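Local coordinates for putative cell adhesion protein (Parabacteroides distasonis, PDB 3LIU) that probably serves as a fimbrial subunit, a FimA/Mfa1-family building block of cell-surface pili that would take part in adhesion, at residues A179-D184 with E361-I366; V199-F204 with I310-Y315. All coordinates share one frame; numbering follows the deposited sequence. Where two conformers were deposited one is given.

Contact 1. Residues A179-D184 with E361-I366; sequences ALAGAD and EISLTI
The flat groups here are two carboxylates on the same face of a parallel strand pair. Glu361, its chain bent at chi2 (-70°), folds back so that OE1 lies 4.1 Å from Ala179 CB, which sits to one side of the carboxylate plane. The same OE1 is 3.8 Å from Ala181 CB, nearly level with that plane. Asp184 has CG in the crowded position between its backbone N and carbonyl carbon (chi1 54°), which brings OD1 within 3.3 Å of Leu364 O; two acceptors meet without a bond, probably a mildly repulsive approach. The backbone ladder is interrupted by a beta bulge at Ala181, where Ile362 O receives both Ala181 N, at 2.7 Å, and, weakly, Gly182 N, at 3.3 Å. Beyond it the regular pattern resumes, ending in a straight bond from Ile366 N to Asp184 O of 2.6 Å (174° at the hydrogen). On the apolar face Leu180, Ala183, Ile362 and Leu364 line up, and the Leu180 side chain crosses that of Leu364 at about a right angle, its CD1 3.7 Å from Leu364 CG. Strand 383-391 continues the sheet through backbone bonds to Glu361, Ser363 and Thr365, while the leucine face packs against strands 193-213 and 308-319, as the layers of a beta sandwich do.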
loop_
_atom_site.group_PDB
_atom_site.type_symbol
_atom_site.label_atom_id
_atom_site.label_comp_id
_atom_site.label_asym_id
_atom_site.label_seq_id
_atom_site.Cartn_x
_atom_site.Cartn_y
_atom_site.Cartn_z
ATOM N N ALA A 179 6.631 1.512 -8.464
ATOM C CA ALA A 179 6.822 1.841 -9.889
ATOM C C ALA A 179 8.230 1.533 -10.351
ATOM O O ALA A 179 9.181 1.603 -9.565
ATOM C CB ALA A 179 6.503 3.290 -10.148
ATOM N N LEU A 180 8.334 1.160 -11.630
ATOM C CA LEU A 180 9.577 1.007 -12.331
ATOM C C LEU A 180 9.951 2.368 -12.917
ATOM O O LEU A 180 9.270 2.883 -13.825
ATOM C CB LEU A 180 9.455 -0.033 -13.472
ATOM C CG LEU A 180 10.730 -0.297 -14.286
ATOM C CD1 LEU A 180 11.745 -1.126 -13.502
ATOM C CD2 LEU A 180 10.426 -0.934 -15.657
ATOM N N ALA A 181 11.031 2.930 -12.387
ATOM C CA ALA A 181 11.532 4.234 -12.749
ATOM C C ALA A 181 12.430 4.113 -13.971
ATOM O O ALA A 181 12.490 5.011 -14.772
ATOM C CB ALA A 181 12.306 4.822 -11.581
ATOM N N GLY A 182 13.127 3.011 -14.129
ATOM C CA GLY A 182 13.888 2.817 -15.382
ATOM C C GLY A 182 14.433 1.411 -15.511
ATOM O O GLY A 182 14.524 0.687 -14.533
ATOM N N ALA A 183 14.761 1.015 -16.738
ATOM C CA ALA A 183 15.310 -0.316 -16.991
ATOM C C ALA A 183 16.258 -0.274 -18.158
ATOM O O ALA A 183 15.827 -0.402 -19.291
ATOM C CB ALA A 183 14.207 -1.297 -17.271
ATOM N N ASP A 184 17.548 -0.096 -17.888
ATOM C CA ASP A 184 18.554 -0.084 -18.953
ATOM C C ASP A 184 19.604 -1.182 -18.770
ATOM O O ASP A 184 19.486 -1.997 -17.880
ATOM C CB ASP A 184 19.207 1.301 -19.062
ATOM C CG ASP A 184 19.768 1.793 -17.744
ATOM O OD1 ASP A 184 20.116 0.949 -16.886
ATOM O OD2 ASP A 184 19.861 3.034 -17.576
ATOM N N GLU A 361 10.522 3.621 -6.006
ATOM C CA GLU A 361 10.982 3.900 -7.368
ATOM C C GLU A 361 12.133 2.971 -7.661
ATOM O O GLU A 361 13.206 3.084 -7.045
ATOM C CB GLU A 361 11.438 5.350 -7.496
ATOM C CG GLU A 361 10.370 6.362 -7.171
ATOM C CD GLU A 361 9.269 6.414 -8.211
ATOM O OE1 GLU A 361 9.484 5.917 -9.341
ATOM O OE2 GLU A 361 8.190 6.953 -7.893
ATOM N N ILE A 362 11.893 2.001 -8.564
ATOM C CA ILE A 362 12.843 0.911 -8.873
ATOM C C ILE A 362 13.535 1.178 -10.223
ATOM O O ILE A 362 12.873 1.408 -11.233
ATOM C CB ILE A 362 12.103 -0.461 -8.895
ATOM C CG1 ILE A 362 11.435 -0.692 -7.520
ATOM C CG2 ILE A 362 13.057 -1.601 -9.294
ATOM C CD1 ILE A 362 10.646 -1.919 -7.384
ATOM N N SER A 363 14.860 1.205 -10.215
ATOM C CA SER A 363 15.651 1.345 -11.427
ATOM C C SER A 363 16.462 0.085 -11.623
ATOM O O SER A 363 17.256 -0.295 -10.752
ATOM C CB SER A 363 16.599 2.548 -11.311
ATOM O OG SER A 363 15.839 3.719 -11.103
ATOM N N LEU A 364 16.268 -0.553 -12.770
ATOM C CA LEU A 364 16.943 -1.800 -13.081
ATOM C C LEU A 364 18.115 -1.628 -14.028
ATOM O O LEU A 364 18.051 -0.833 -14.970
ATOM C CB LEU A 364 15.934 -2.777 -13.684
ATOM C CG LEU A 364 14.778 -3.143 -12.773
ATOM C CD1 LEU A 364 13.917 -4.272 -13.453
ATOM C CD2 LEU A 364 15.301 -3.546 -11.403
ATOM N N THR A 365 19.198 -2.352 -13.763
ATOM C CA THR A 365 20.317 -2.424 -14.698
ATOM C C THR A 365 20.357 -3.875 -15.147
ATOM O O THR A 365 20.647 -4.767 -14.344
ATOM C CB THR A 365 21.667 -2.040 -14.066
ATOM O OG1 THR A 365 21.613 -0.680 -13.621
ATOM C CG2 THR A 365 22.842 -2.192 -15.082
ATOM N N ILE A 366 20.035 -4.114 -16.413
ATOM C CA ILE A 366 20.023 -5.468 -16.951
ATOM C C ILE A 366 21.383 -5.781 -17.551
ATOM O O ILE A 366 21.870 -5.039 -18.400
ATOM C CB ILE A 366 18.884 -5.598 -17.979
ATOM C CG1 ILE A 366 17.550 -5.499 -17.217
ATOM C CG2 ILE A 366 19.014 -6.913 -18.782
ATOM C CD1 ILE A 366 16.483 -5.056 -18.021
#

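Contact 2. Residues V199-F204 with I310-Y315; sequences VLKEVF and IVKGDY
A classic beta bulge breaks the antiparallel ladder, with Lys201 and Glu202 both set against Lys312. Lys312 O takes two N-H groups, from Lys201 N at 2.8 Å and from Glu202 N at 3.1 Å, both in the carbonyl plane. At the bulge the side chain of Lys201 starts out toward the other strand, and its chain, bent only at chi4 (139°), carries NZ to the carboxylate of Asp314. The salt bridge is two-pronged: NZ lies 2.6 Å from Asp314 OD1 and 2.8 Å from Asp314 OD2, and each oxygen accepts through its syn lone pair. Asn330 on the adjoining strand 326-336 braces both partners, its OD1 accepting from Lys201 NZ and its backbone N donating to Asp314 OD1. An alanine in place of Asp314 would remove both carboxylate bonds to Lys201 and the acceptor of Asn330 N, and would probably leave the Lys201 ammonium less firmly held beside the bulge. This edge-to-edge pairing of strands 193-213 and 308-319 belongs to a beta sheet of a protein assigned to the FimA family, in the transthyretin clan. Gly313 fits tightly against the other strand, because a beta-carbon there would come 2.2 Å from Val199 O, a clash. On the face of Leu200, Val203 and Val311, which packs on Leu180 of strand 172-185, the Leu200 side chain crosses that of Val311 at about a right angle, its CD1 3.8 Å from Val311 CB. Phe204, with CG in the crowded position between N and carbonyl carbon (chi1 77°), lies alongside Ile310. A CH-pi contact places Ile310 CB over the ring face, 4.1 Å from the Phe204 centroid and 27° off the normal, while Ile310 CG2 reaches Phe204 CE1 at 3.6 Å. Tyr375, from a loop, packs on both Phe204 and Ile310.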
loop_
_atom_site.group_PDB
_atom_site.type_symbol
_atom_site.label_atom_id
_atom_site.label_comp_id
_atom_site.label_asym_id
_atom_site.label_seq_id
_atom_site.Cartn_x
_atom_site.Cartn_y
_atom_site.Cartn_z
ATOM N N VAL A 199 14.452 -4.021 -24.589
ATOM C CA VAL A 199 13.165 -3.406 -24.899
ATOM C C VAL A 199 12.146 -3.964 -23.911
ATOM O O VAL A 199 11.871 -5.182 -23.905
ATOM C CB VAL A 199 12.721 -3.710 -26.350
ATOM C CG1 VAL A 199 11.411 -3.006 -26.651
ATOM C CG2 VAL A 199 13.821 -3.309 -27.365
ATOM N N LEU A 200 11.600 -3.073 -23.081
ATOM C CA LEU A 200 10.600 -3.422 -22.103
ATOM C C LEU A 200 9.241 -3.755 -22.743
ATOM O O LEU A 200 8.743 -2.974 -23.519
ATOM C CB LEU A 200 10.451 -2.274 -21.093
ATOM C CG LEU A 200 9.456 -2.538 -19.968
ATOM C CD1 LEU A 200 10.031 -3.631 -19.006
ATOM C CD2 LEU A 200 9.152 -1.220 -19.247
ATOM N N LYS A 201 8.650 -4.897 -22.386
ATOM C CA LYS A 201 7.313 -5.301 -22.894
ATOM C C LYS A 201 6.220 -5.280 -21.834
ATOM O O LYS A 201 5.080 -4.933 -22.138
ATOM C CB LYS A 201 7.363 -6.698 -23.494
ATOM C CG LYS A 201 8.050 -6.772 -24.882
ATOM C CD LYS A 201 7.867 -8.188 -25.488
ATOM C CE LYS A 201 8.181 -8.271 -26.997
ATOM N NZ LYS A 201 8.963 -9.543 -27.374
ATOM N N GLU A 202 6.565 -5.639 -20.594
ATOM C CA GLU A 202 5.562 -5.771 -19.524
ATOM C C GLU A 202 6.204 -5.553 -18.144
ATOM O O GLU A 202 7.378 -5.867 -17.922
ATOM C CB GLU A 202 4.908 -7.176 -19.588
ATOM C CG GLU A 202 3.771 -7.441 -18.574
ATOM C CD GLU A 202 2.383 -7.100 -19.115
ATOM O OE1 GLU A 202 2.287 -6.673 -20.279
ATOM O OE2 GLU A 202 1.375 -7.264 -18.387
ATOM N N VAL A 203 5.415 -5.018 -17.217
ATOM C CA VAL A 203 5.780 -4.941 -15.823
ATOM C C VAL A 203 4.639 -5.524 -15.001
ATOM O O VAL A 203 3.459 -5.279 -15.304
ATOM C CB VAL A 203 6.036 -3.476 -15.406
ATOM C CG1 VAL A 203 6.548 -3.409 -13.973
ATOM C CG2 VAL A 203 7.051 -2.800 -16.372
ATOM N N PHE A 204 4.946 -6.337 -14.000
ATOM C CA PHE A 204 3.887 -6.820 -13.106
ATOM C C PHE A 204 4.360 -7.090 -11.691
ATOM O O PHE A 204 5.567 -7.157 -11.425
ATOM C CB PHE A 204 3.099 -8.020 -13.717
ATOM C CG PHE A 204 3.810 -9.368 -13.662
ATOM C CD1 PHE A 204 4.818 -9.668 -14.540
ATOM C CD2 PHE A 204 3.427 -10.331 -12.741
ATOM C CE1 PHE A 204 5.457 -10.903 -14.519
ATOM C CE2 PHE A 204 4.054 -11.583 -12.695
ATOM C CZ PHE A 204 5.060 -11.878 -13.605
ATOM N N ILE A 310 8.359 -7.635 -11.296
ATOM C CA ILE A 310 8.929 -8.434 -12.371
ATOM C C ILE A 310 8.739 -7.728 -13.713
ATOM O O ILE A 310 7.609 -7.276 -14.042
ATOM C CB ILE A 310 8.258 -9.838 -12.414
ATOM C CG1 ILE A 310 8.307 -10.498 -11.036
ATOM C CG2 ILE A 310 8.953 -10.800 -13.489
ATOM C CD1 ILE A 310 7.641 -11.911 -10.965
ATOM N N VAL A 311 9.837 -7.580 -14.469
ATOM C CA VAL A 311 9.791 -7.058 -15.832
ATOM C C VAL A 311 10.054 -8.145 -16.873
ATOM O O VAL A 311 10.757 -9.135 -16.605
ATOM C CB VAL A 311 10.744 -5.860 -16.046
ATOM C CG1 VAL A 311 10.565 -4.816 -14.879
ATOM C CG2 VAL A 311 12.153 -6.324 -16.123
ATOM N N LYS A 312 9.404 -7.978 -18.019
ATOM C CA LYS A 312 9.617 -8.816 -19.186
ATOM C C LYS A 312 10.013 -7.952 -20.367
ATOM O O LYS A 312 9.407 -6.907 -20.595
ATOM C CB LYS A 312 8.355 -9.569 -19.554
ATOM C CG LYS A 312 8.627 -10.763 -20.506
ATOM C CD LYS A 312 7.387 -11.402 -21.043
ATOM C CE LYS A 312 6.693 -10.507 -22.024
ATOM N NZ LYS A 312 5.474 -11.144 -22.494
ATOM N N GLY A 313 11.009 -8.401 -21.140
ATOM C CA GLY A 313 11.396 -7.690 -22.366
ATOM C C GLY A 313 12.375 -8.484 -23.211
ATOM O O GLY A 313 12.691 -9.633 -22.904
ATOM N N ASP A 314 12.870 -7.863 -24.270
ATOM C CA ASP A 314 13.732 -8.540 -25.237
ATOM C C ASP A 314 15.135 -8.042 -25.008
ATOM O O ASP A 314 15.365 -6.835 -25.047
ATOM C CB ASP A 314 13.293 -8.232 -26.678
ATOM C CG ASP A 314 11.880 -8.718 -26.975
ATOM O OD1 ASP A 314 11.311 -9.500 -26.182
ATOM O OD2 ASP A 314 11.324 -8.273 -27.990
ATOM N N TYR A 315 16.063 -8.964 -24.757
ATOM C CA TYR A 315 17.441 -8.593 -24.416
ATOM C C TYR A 315 18.332 -9.051 -25.538
ATOM O O TYR A 315 18.285 -10.213 -25.976
ATOM C CB TYR A 315 17.859 -9.227 -23.083
ATOM C CG TYR A 315 19.331 -9.086 -22.748
ATOM C CD1 TYR A 315 19.847 -7.909 -22.183
ATOM C CD2 TYR A 315 20.207 -10.117 -23.008
ATOM C CE1 TYR A 315 21.215 -7.796 -21.887
ATOM C CE2 TYR A 315 21.559 -10.016 -22.720
ATOM C CZ TYR A 315 22.062 -8.875 -22.166
ATOM O OH TYR A 315 23.411 -8.835 -21.924
#

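In the fold
From the N terminus, the chain passes through its earlier strands, 16-24 to 158-162, before strand 172-185, which carries half of contact 1, and then runs on to strand 193-213. Strand 308-319 returns to that second strand, so contact 2 closes a loop of about a hundred residues that holds several short strands. Only after strand 326-336 does the chain reach strand 358-366 and pair it with 172-185, closing contact 1 around the whole of contact 2: the two are nested, not crossed. Their centres are about 11 Å apart, with Leu180 CD2 3.8 Å from Leu200 CD2. Each pairing builds its own sheet, and the touching apolar side chains hold the two sheets face to face.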